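Local coordinates for leucine--tRNA ligase (Agrobacterium radiobacter, PDB 5AH5), which probably joins L-leucine to its cognate tRNA(Leu) at the expense of ATP, as a class I aminoacyl-tRNA synthetase, at residues Thr129-Leu132 / Ala133-Leu137; Thr670-Glu674 / Arg675-Asn679; Ala680-Ala683 / Ala684-Val688. All blocks are in the same frame, centred on the assembly; numbering follows the deposited sequence.

Interaction 1 (Thr129-Leu132 / Ala133-Leu137)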
loop_
_atom_site.group_PDB
_atom_site.type_symbol
_atom_site.label_atom_id
_atom_site.label_comp_id
_atom_site.label_asym_id
_atom_site.label_seq_id
_atom_site.Cartn_x
_atom_site.Cartn_y
_atom_site.Cartn_z
ATOM N N THR B 129 7.157 -5.274 24.248
ATOM C CA THR B 129 8.353 -5.498 23.385
ATOM C C THR B 129 8.457 -4.549 22.173
ATOM O O THR B 129 9.512 -3.958 21.882
ATOM C CB THR B 129 8.502 -6.990 23.011
ATOM O OG1 THR B 129 9.810 -7.155 22.474
ATOM C CG2 THR B 129 7.396 -7.434 22.035
ATOM N N TYR B 130 7.324 -4.293 21.519
ATOM C CA TYR B 130 7.288 -3.315 20.415
ATOM C C TYR B 130 7.512 -1.915 20.879
ATOM O O TYR B 130 8.309 -1.139 20.286
ATOM C CB TYR B 130 5.965 -3.440 19.663
ATOM C CG TYR B 130 6.043 -2.884 18.271
ATOM C CD1 TYR B 130 5.848 -1.540 18.032
ATOM C CD2 TYR B 130 6.286 -3.725 17.183
ATOM C CE1 TYR B 130 5.880 -1.030 16.744
ATOM C CE2 TYR B 130 6.365 -3.224 15.870
ATOM C CZ TYR B 130 6.157 -1.897 15.649
ATOM O OH TYR B 130 6.214 -1.407 14.373
ATOM N N VAL B 131 6.896 -1.560 22.013
ATOM C CA VAL B 131 7.132 -0.220 22.578
ATOM C C VAL B 131 8.598 0.041 22.881
ATOM O O VAL B 131 9.142 1.120 22.579
ATOM C CB VAL B 131 6.268 -0.075 23.887
ATOM C CG1 VAL B 131 6.612 1.166 24.652
ATOM C CG2 VAL B 131 4.810 -0.056 23.544
ATOM N N LEU B 132 9.257 -0.941 23.486
ATOM C CA LEU B 132 10.736 -0.856 23.777
ATOM C C LEU B 132 11.519 -0.535 22.489
ATOM O O LEU B 132 12.247 0.505 22.331
ATOM C CB LEU B 132 11.214 -2.222 24.413
ATOM C CG LEU B 132 12.749 -2.408 24.571
ATOM C CD1 LEU B 132 13.404 -1.257 25.337
ATOM C CD2 LEU B 132 13.056 -3.725 25.268
ATOM N N ALA B 133 11.263 -1.360 21.481
ATOM C CA ALA B 133 11.883 -1.099 20.173
ATOM C C ALA B 133 11.613 0.267 19.616
ATOM O O ALA B 133 12.539 0.980 19.193
ATOM C CB ALA B 133 11.467 -2.174 19.197
ATOM N N GLN B 134 10.369 0.727 19.674
ATOM C CA GLN B 134 10.076 2.012 19.063
ATOM C C GLN B 134 10.651 3.156 19.837
ATOM O O GLN B 134 11.061 4.165 19.260
ATOM C CB GLN B 134 8.556 2.166 18.941
ATOM C CG GLN B 134 8.114 3.356 18.109
ATOM C CD GLN B 134 6.727 3.127 17.498
ATOM O OE1 GLN B 134 6.567 2.279 16.619
ATOM N NE2 GLN B 134 5.725 3.840 17.990
ATOM N N GLN B 135 10.695 3.012 21.172
ATOM C CA GLN B 135 11.266 4.055 22.031
ATOM C C GLN B 135 12.742 4.164 21.759
ATOM O O GLN B 135 13.263 5.272 21.646
ATOM C CB GLN B 135 10.921 3.815 23.493
ATOM C CG GLN B 135 9.436 4.070 23.768
ATOM C CD GLN B 135 9.001 3.737 25.205
ATOM O OE1 GLN B 135 9.627 2.950 25.931
ATOM N NE2 GLN B 135 7.912 4.344 25.606
ATOM N N LYS B 136 13.400 3.041 21.540
ATOM C CA LYS B 136 14.825 3.107 21.138
ATOM C C LYS B 136 15.018 3.773 19.853
ATOM O O LYS B 136 15.909 4.645 19.718
ATOM C CB LYS B 136 15.482 1.750 21.061
ATOM C CG LYS B 136 15.582 1.055 22.384
ATOM C CD LYS B 136 16.316 -0.259 22.179
ATOM C CE LYS B 136 16.379 -1.054 23.442
ATOM N NZ LYS B 136 17.509 -2.015 23.379
ATOM N N LEU B 137 14.176 3.412 18.875
ATOM C CA LEU B 137 14.264 4.084 17.578
ATOM C C LEU B 137 13.977 5.575 17.719
ATOM O O LEU B 137 14.653 6.397 17.128
ATOM C CB LEU B 137 13.291 3.470 16.567
ATOM C CG LEU B 137 13.624 2.115 15.941
ATOM C CD1 LEU B 137 12.608 1.920 14.820
ATOM C CD2 LEU B 137 15.031 2.078 15.397
#

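Interaction 2 (Thr670-Glu674 / Arg675-Asn679). With nucleotides of chain D.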
loop_
_atom_site.group_PDB
_atom_site.type_symbol
_atom_site.label_atom_id
_atom_site.label_comp_id
_atom_site.label_asym_id
_atom_site.label_seq_id
_atom_site.Cartn_x
_atom_site.Cartn_y
_atom_site.Cartn_z
ATOM N N THR B 670 0.760 -20.162 -13.158
ATOM C CA THR B 670 2.030 -19.681 -12.598
ATOM C C THR B 670 2.248 -18.179 -12.852
ATOM O O THR B 670 2.415 -17.344 -11.901
ATOM C CB THR B 670 3.257 -20.544 -13.120
ATOM O OG1 THR B 670 3.033 -21.945 -12.867
ATOM C CG2 THR B 670 4.523 -20.141 -12.436
ATOM N N ALA B 671 2.202 -17.799 -14.118
ATOM C CA ALA B 671 2.442 -16.403 -14.518
ATOM C C ALA B 671 1.337 -15.469 -13.973
ATOM O O ALA B 671 1.629 -14.343 -13.568
ATOM C CB ALA B 671 2.540 -16.259 -16.052
ATOM N N ASP B 672 0.080 -15.938 -13.967
ATOM C CA ASP B 672 -1.016 -15.084 -13.578
ATOM C C ASP B 672 -1.057 -14.798 -12.046
ATOM O O ASP B 672 -1.385 -13.717 -11.679
ATOM C CB ASP B 672 -2.338 -15.632 -14.047
ATOM C CG ASP B 672 -2.611 -15.316 -15.606
ATOM O OD1 ASP B 672 -1.984 -14.392 -16.236
ATOM O OD2 ASP B 672 -3.493 -15.982 -16.140
ATOM N N VAL B 673 -0.775 -15.788 -11.223
ATOM C CA VAL B 673 -0.686 -15.607 -9.752
ATOM C C VAL B 673 0.369 -14.611 -9.448
ATOM O O VAL B 673 0.133 -13.699 -8.648
ATOM C CB VAL B 673 -0.445 -16.892 -8.993
ATOM C CG1 VAL B 673 -0.078 -16.649 -7.507
ATOM C CG2 VAL B 673 -1.661 -17.777 -9.087
ATOM N N GLU B 674 1.511 -14.722 -10.097
ATOM C CA GLU B 674 2.575 -13.806 -9.774
ATOM C C GLU B 674 2.387 -12.399 -10.279
ATOM O O GLU B 674 3.067 -11.491 -9.803
ATOM C CB GLU B 674 3.951 -14.408 -10.068
ATOM C CG GLU B 674 4.574 -14.119 -11.373
ATOM C CD GLU B 674 5.733 -15.092 -11.679
ATOM O OE1 GLU B 674 6.349 -15.660 -10.730
ATOM O OE2 GLU B 674 6.004 -15.294 -12.891
ATOM N N ARG B 675 1.418 -12.147 -11.168
ATOM C CA ARG B 675 1.144 -10.749 -11.485
ATOM C C ARG B 675 -0.257 -10.313 -11.012
ATOM O O ARG B 675 -0.777 -9.300 -11.512
ATOM C CB ARG B 675 1.379 -10.452 -12.980
ATOM C CG ARG B 675 0.385 -11.128 -13.889
ATOM C CD ARG B 675 0.655 -10.870 -15.383
ATOM N NE ARG B 675 -0.265 -11.700 -16.150
ATOM C CZ ARG B 675 -0.806 -11.364 -17.323
ATOM N NH1 ARG B 675 -0.525 -10.210 -17.905
ATOM N NH2 ARG B 675 -1.649 -12.203 -17.909
ATOM N N PHE B 676 -0.836 -11.087 -10.090
ATOM C CA PHE B 676 -2.144 -10.833 -9.479
ATOM C C PHE B 676 -3.364 -10.930 -10.400
ATOM O O PHE B 676 -4.416 -10.353 -10.086
ATOM C CB PHE B 676 -2.130 -9.456 -8.700
ATOM C CG PHE B 676 -1.491 -9.543 -7.316
ATOM C CD1 PHE B 676 -0.187 -9.994 -7.166
ATOM C CD2 PHE B 676 -2.195 -9.133 -6.168
ATOM C CE1 PHE B 676 0.405 -10.052 -5.901
ATOM C CE2 PHE B 676 -1.639 -9.225 -4.891
ATOM C CZ PHE B 676 -0.336 -9.666 -4.746
ATOM N N HIS B 677 -3.233 -11.645 -11.518
ATOM C CA HIS B 677 -4.362 -11.984 -12.371
ATOM C C HIS B 677 -5.008 -13.271 -11.894
ATOM O O HIS B 677 -5.101 -14.271 -12.654
ATOM C CB HIS B 677 -3.878 -12.054 -13.836
ATOM C CG HIS B 677 -3.551 -10.709 -14.402
ATOM N ND1 HIS B 677 -3.734 -10.396 -15.735
ATOM C CD2 HIS B 677 -3.198 -9.556 -13.792
ATOM C CE1 HIS B 677 -3.430 -9.126 -15.925
ATOM N NE2 HIS B 677 -3.089 -8.600 -14.763
ATOM N N PHE B 678 -5.541 -13.239 -10.644
ATOM C CA PHE B 678 -6.085 -14.409 -10.018
ATOM C C PHE B 678 -7.307 -14.857 -10.737
ATOM O O PHE B 678 -7.593 -16.081 -10.789
ATOM C CB PHE B 678 -6.484 -14.177 -8.533
ATOM C CG PHE B 678 -5.365 -13.653 -7.706
ATOM C CD1 PHE B 678 -4.344 -14.484 -7.295
ATOM C CD2 PHE B 678 -5.316 -12.317 -7.384
ATOM C CE1 PHE B 678 -3.306 -13.994 -6.520
ATOM C CE2 PHE B 678 -4.278 -11.799 -6.627
ATOM C CZ PHE B 678 -3.263 -12.646 -6.196
ATOM N N ASN B 679 -8.090 -13.903 -11.210
ATOM C CA ASN B 679 -9.342 -14.311 -11.870
ATOM C C ASN B 679 -9.026 -15.074 -13.164
ATOM O O ASN B 679 -9.642 -16.101 -13.417
ATOM C CB ASN B 679 -10.284 -13.152 -12.187
ATOM C CG ASN B 679 -9.640 -12.087 -13.007
ATOM O OD1 ASN B 679 -8.422 -12.009 -13.061
ATOM N ND2 ASN B 679 -10.446 -11.253 -13.656
ATOM P P A D 15 -5.956 -11.298 -18.566
ATOM O OP1 A D 15 -4.910 -12.064 -17.853
ATOM O OP2 A D 15 -6.208 -9.906 -18.238
ATOM O "O5'" A D 15 -5.596 -11.354 -20.124
ATOM C "C5'" A D 15 -5.309 -12.594 -20.819
ATOM C "C4'" A D 15 -5.192 -12.333 -22.324
ATOM O "O4'" A D 15 -6.502 -12.107 -22.926
ATOM C "C3'" A D 15 -4.406 -11.084 -22.716
ATOM O "O3'" A D 15 -3.038 -11.404 -22.842
ATOM C "C2'" A D 15 -4.911 -10.790 -24.125
ATOM O "O2'" A D 15 -4.324 -11.617 -25.101
ATOM C "C1'" A D 15 -6.374 -11.188 -24.017
ATOM N N9 A D 15 -7.198 -10.012 -23.766
ATOM C C8 A D 15 -7.515 -9.414 -22.568
ATOM N N7 A D 15 -8.282 -8.362 -22.693
ATOM C C5 A D 15 -8.511 -8.278 -24.062
ATOM C C6 A D 15 -9.275 -7.393 -24.842
ATOM N N6 A D 15 -9.979 -6.384 -24.333
ATOM N N1 A D 15 -9.276 -7.572 -26.184
ATOM C C2 A D 15 -8.584 -8.595 -26.688
ATOM N N3 A D 15 -7.851 -9.510 -26.057
ATOM C C4 A D 15 -7.846 -9.284 -24.731
ATOM P P U D 16 -1.933 -10.642 -21.969
ATOM O OP1 U D 16 -2.304 -10.842 -20.513
ATOM O OP2 U D 16 -1.829 -9.272 -22.476
ATOM O "O5'" U D 16 -0.657 -11.553 -22.240
ATOM C "C5'" U D 16 0.464 -11.095 -23.004
ATOM C "C4'" U D 16 1.468 -10.476 -22.061
ATOM O "O4'" U D 16 1.809 -11.427 -21.018
ATOM C "C3'" U D 16 2.803 -10.103 -22.678
ATOM O "O3'" U D 16 3.352 -9.025 -21.922
ATOM C "C2'" U D 16 3.543 -11.439 -22.638
ATOM O "O2'" U D 16 4.951 -11.350 -22.707
ATOM C "C1'" U D 16 3.076 -12.006 -21.291
ATOM N N1 U D 16 2.948 -13.473 -21.152
ATOM C C2 U D 16 2.630 -13.951 -19.888
ATOM O O2 U D 16 2.459 -13.222 -18.922
ATOM N N3 U D 16 2.515 -15.317 -19.800
ATOM C C4 U D 16 2.678 -16.239 -20.814
ATOM O O4 U D 16 2.537 -17.438 -20.568
ATOM C C5 U D 16 3.006 -15.671 -22.088
ATOM C C6 U D 16 3.125 -14.341 -22.214
ATOM P P A D 14 -10.236 -8.600 -16.583
ATOM O OP1 A D 14 -9.291 -8.797 -15.402
ATOM O OP2 A D 14 -10.254 -7.332 -17.245
ATOM O "O5'" A D 14 -10.016 -9.802 -17.609
ATOM C "C5'" A D 14 -10.116 -11.150 -17.179
ATOM C "C4'" A D 14 -9.774 -12.062 -18.311
ATOM O "O4'" A D 14 -10.856 -12.066 -19.291
ATOM C "C3'" A D 14 -8.531 -11.675 -19.103
ATOM O "O3'" A D 14 -7.331 -12.136 -18.459
ATOM C "C2'" A D 14 -8.784 -12.368 -20.441
ATOM O "O2'" A D 14 -8.469 -13.739 -20.413
ATOM C "C1'" A D 14 -10.303 -12.267 -20.573
ATOM N N9 A D 14 -10.823 -11.252 -21.486
ATOM C C8 A D 14 -11.551 -10.123 -21.217
ATOM N N7 A D 14 -11.954 -9.487 -22.286
ATOM C C5 A D 14 -11.464 -10.254 -23.331
ATOM C C6 A D 14 -11.560 -10.122 -24.728
ATOM N N6 A D 14 -12.177 -9.106 -25.331
ATOM N N1 A D 14 -10.942 -11.051 -25.493
ATOM C C2 A D 14 -10.325 -12.073 -24.887
ATOM N N3 A D 14 -10.196 -12.324 -23.582
ATOM C C4 A D 14 -10.781 -11.354 -22.852
#

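Interaction 3 (Ala680-Ala683 / Ala684-Val688). With nucleotides of chain D.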
loop_
_atom_site.group_PDB
_atom_site.type_symbol
_atom_site.label_atom_id
_atom_site.label_comp_id
_atom_site.label_asym_id
_atom_site.label_seq_id
_atom_site.Cartn_x
_atom_site.Cartn_y
_atom_site.Cartn_z
ATOM N N ALA B 680 -8.019 -14.627 -13.882
ATOM C CA ALA B 680 -7.635 -15.385 -15.166
ATOM C C ALA B 680 -7.015 -16.724 -14.845
ATOM O O ALA B 680 -7.248 -17.700 -15.532
ATOM C CB ALA B 680 -6.721 -14.556 -16.005
ATOM N N ALA B 681 -6.307 -16.833 -13.702
ATOM C CA ALA B 681 -5.741 -18.144 -13.327
ATOM C C ALA B 681 -6.822 -19.164 -12.986
ATOM O O ALA B 681 -6.759 -20.374 -13.299
ATOM C CB ALA B 681 -4.772 -17.957 -12.157
ATOM N N ILE B 682 -7.844 -18.701 -12.284
ATOM C CA ILE B 682 -8.887 -19.570 -11.879
ATOM C C ILE B 682 -9.672 -19.976 -13.164
ATOM O O ILE B 682 -10.131 -21.104 -13.288
ATOM C CB ILE B 682 -9.814 -18.900 -10.801
ATOM C CG1 ILE B 682 -9.068 -18.828 -9.424
ATOM C CG2 ILE B 682 -11.055 -19.734 -10.612
ATOM C CD1 ILE B 682 -9.779 -17.943 -8.396
ATOM N N ALA B 683 -9.901 -19.049 -14.073
ATOM C CA ALA B 683 -10.575 -19.426 -15.387
ATOM C C ALA B 683 -9.838 -20.539 -16.122
ATOM O O ALA B 683 -10.448 -21.469 -16.633
ATOM C CB ALA B 683 -10.729 -18.227 -16.268
ATOM N N ALA B 684 -8.515 -20.503 -16.057
ATOM C CA ALA B 684 -7.685 -21.524 -16.675
ATOM C C ALA B 684 -7.893 -22.846 -16.048
ATOM O O ALA B 684 -7.936 -23.852 -16.731
ATOM C CB ALA B 684 -6.243 -21.112 -16.620
ATOM N N ILE B 685 -8.088 -22.885 -14.732
ATOM C CA ILE B 685 -8.351 -24.150 -14.048
ATOM C C ILE B 685 -9.746 -24.688 -14.315
ATOM O O ILE B 685 -9.986 -25.913 -14.368
ATOM C CB ILE B 685 -8.116 -23.980 -12.504
ATOM C CG1 ILE B 685 -6.619 -23.716 -12.182
ATOM C CG2 ILE B 685 -8.617 -25.188 -11.753
ATOM C CD1 ILE B 685 -6.353 -23.023 -10.842
ATOM N N MET B 686 -10.724 -23.801 -14.339
ATOM C CA MET B 686 -12.066 -24.202 -14.810
ATOM C C MET B 686 -12.040 -24.733 -16.311
ATOM O O MET B 686 -12.719 -25.699 -16.628
ATOM C CB MET B 686 -13.042 -23.035 -14.731
ATOM C CG MET B 686 -13.363 -22.566 -13.302
ATOM S SD MET B 686 -14.668 -21.322 -13.208
ATOM C CE MET B 686 -13.604 -19.981 -13.337
ATOM N N SER B 687 -11.239 -24.130 -17.169
ATOM C CA SER B 687 -11.053 -24.639 -18.576
ATOM C C SER B 687 -10.568 -26.044 -18.534
ATOM O O SER B 687 -11.133 -26.887 -19.183
ATOM C CB SER B 687 -10.041 -23.835 -19.378
ATOM O OG SER B 687 -10.603 -22.628 -19.830
ATOM N N VAL B 688 -9.568 -26.313 -17.700
ATOM C CA VAL B 688 -9.050 -27.689 -17.561
ATOM C C VAL B 688 -10.103 -28.620 -17.052
ATOM O O VAL B 688 -10.226 -29.777 -17.520
ATOM C CB VAL B 688 -7.782 -27.722 -16.680
ATOM C CG1 VAL B 688 -7.415 -29.110 -16.208
ATOM C CG2 VAL B 688 -6.634 -27.055 -17.437
ATOM P P C D 24 -14.248 -20.873 -22.576
ATOM O OP1 C D 24 -13.903 -22.281 -22.624
ATOM O OP2 C D 24 -15.474 -20.323 -23.108
ATOM O "O5'" C D 24 -14.315 -20.448 -21.022
ATOM C "C5'" C D 24 -13.284 -20.853 -20.100
ATOM C "C4'" C D 24 -13.482 -20.159 -18.745
ATOM O "O4'" C D 24 -13.167 -18.753 -18.862
ATOM C "C3'" C D 24 -14.896 -20.150 -18.222
ATOM O "O3'" C D 24 -15.158 -21.459 -17.732
ATOM C "C2'" C D 24 -14.830 -19.017 -17.229
ATOM O "O2'" C D 24 -14.034 -19.261 -16.080
ATOM C "C1'" C D 24 -14.008 -18.009 -18.019
ATOM N N1 C D 24 -14.821 -17.097 -18.824
ATOM C C2 C D 24 -15.434 -16.046 -18.154
ATOM O O2 C D 24 -15.233 -15.922 -16.934
ATOM N N3 C D 24 -16.211 -15.187 -18.844
ATOM C C4 C D 24 -16.404 -15.366 -20.159
ATOM N N4 C D 24 -17.146 -14.466 -20.816
ATOM C C5 C D 24 -15.830 -16.466 -20.858
ATOM C C6 C D 24 -15.052 -17.299 -20.159
#

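Interaction 1 (Thr129-Leu132 / Ala133-Leu137)
Gln134 brings OE1 up to the edge of the Tyr130 ring, near its plane, with OE1 3.4 Å from Tyr130 CE1 and the amide turned 77° from the ring. This is the close-packed, buried face of the helical turn. The hydroxyl of Tyr130 and the NE2 of Gln134 both bond to Asp492, through its backbone O and its OD1 respectively, while Gln134 OE1 accepts from Trp495, whose ring also meets that of Tyr130; the buried amide is thus held at both ends. One residue on, Val131 swings CG1 away from its own backbone N (chi1 171°) and lays it alongside the Gln135 amide, 3.6 Å from CD. Gln135 accepts from Ile447 N at OE1 and donates from NE2 to Pro426 O.

All of this rides on regular alpha-helix, part of helix 128-143 in the synthetase's class I family region, with i to i+4 bonds such as Gln134 N to Tyr130 O at 2.8 Å. The side carrying Leu132 and Lys136 is only partly buried, though the two chains still touch side by side, Leu132 CD1 lying 3.5 Å from Lys136 CE, and the extended lysine carries its ammonium past the leucine to Pro506 O.

Interaction 2 (Thr670-Glu674 / Arg675-Asn679)
Asp672 O receives His677 N at 2.8 Å and Val673 O receives Phe676 N at 3.1 Å, the two bonds of a Schellman motif that ends helix 653-674, in the anticodon-binding domain family region. Phe676 is its C-prime residue, with a positive phi of 67°, and the chain turns there so that His677 falls at the N-cap position of helix 678-695.

The turn sets a row of polar side chains against the tRNA backbone. Arg675 grips Asp672 side-on in a salt bridge, NH2 at 2.8 Å and NE at 3.2 Å both landing on the single oxygen OD1, with carboxylate and guanidinium planes only 19° apart. The same guanidinium, its orientation probably fixed by the aspartate, donates from NH1 and NH2 to OP1 of U16 of chain D, NH2 at 3.0 Å. His677 ND1 sits over one guanidinium face and donates to OP1 of A15 of chain D at 2.9 Å, nearly straight (170°) and in the ring plane. Asn679 ND2 reaches OP1 of A14 of chain D at 3.2 Å, so Asn679, His677 and Arg675 donate in turn to the phosphates of A14, A15 and U16 of chain D.

Away from the RNA, Val673 and Phe676 pack on Leu60 of helix 48-66, Phe678 meets Met56 of that helix, and Phe676 also stacks on Tyr560 and touches strand 520-524.

Interaction 3 (Ala680-Ala683 / Ala684-Val688)
The tRNA-facing side of helix 678-695, in the anticodon-binding domain family region, is where Ala683 and Ser687 meet C24 of chain D, one helical turn apart. Ala683 CB lies 3.5 Å from the ribose O2' of C24 of chain D, and the small methyl lets the sugar come close to the backbone. Ser687 brings its OG to 3.2 Å from C5' of the same nucleotide, its first torsion (chi1 -78°) setting OG beside its own backbone N. Ser687 N donates to Ala683 O at 2.8 Å.

The rest is ordinary alpha-helical geometry, in which Met686 N donates to Ile682 O at 3.0 Å and Ile685 N to Ala681 O at 3.2 Å. The Met686 side chain crosses that of Ile682 at an angle, although the position of its terminal methyl is doubtful. Both of these residues also pack on Phe601 of helix 592-601. Ile685 points to another face of the helix, its CD1 3.6 Å from Ala681 O, and touches Val669 of helix 653-674 and Leu711 of helix 701-715 in the helical bundle, while Phe718 touches Ala681, Ile682 and Ile685.

How the interactions relate
From the N terminus, interaction 1 comes first, within helix 128-143, where it joins that helix to strand 425-432, the end of helix 489-492 at Asp492, and the loops holding Leu445 and Tyr496. More than five hundred residues later the chain reaches interaction 2, the turn from helix 653-674 into helix 678-695, and interaction 3 follows directly along the second helix. All three are local, so none closes a long loop, and they run in series without nesting or crossing. Interactions 2 and 3 touch, Asp672 OD2 lying 3.5 Å from Ala680 CB, and together place neighbouring stretches of protein against the tRNA. Interaction 1 lies across the chain's centre, about 38 Å from interaction 2 between centres.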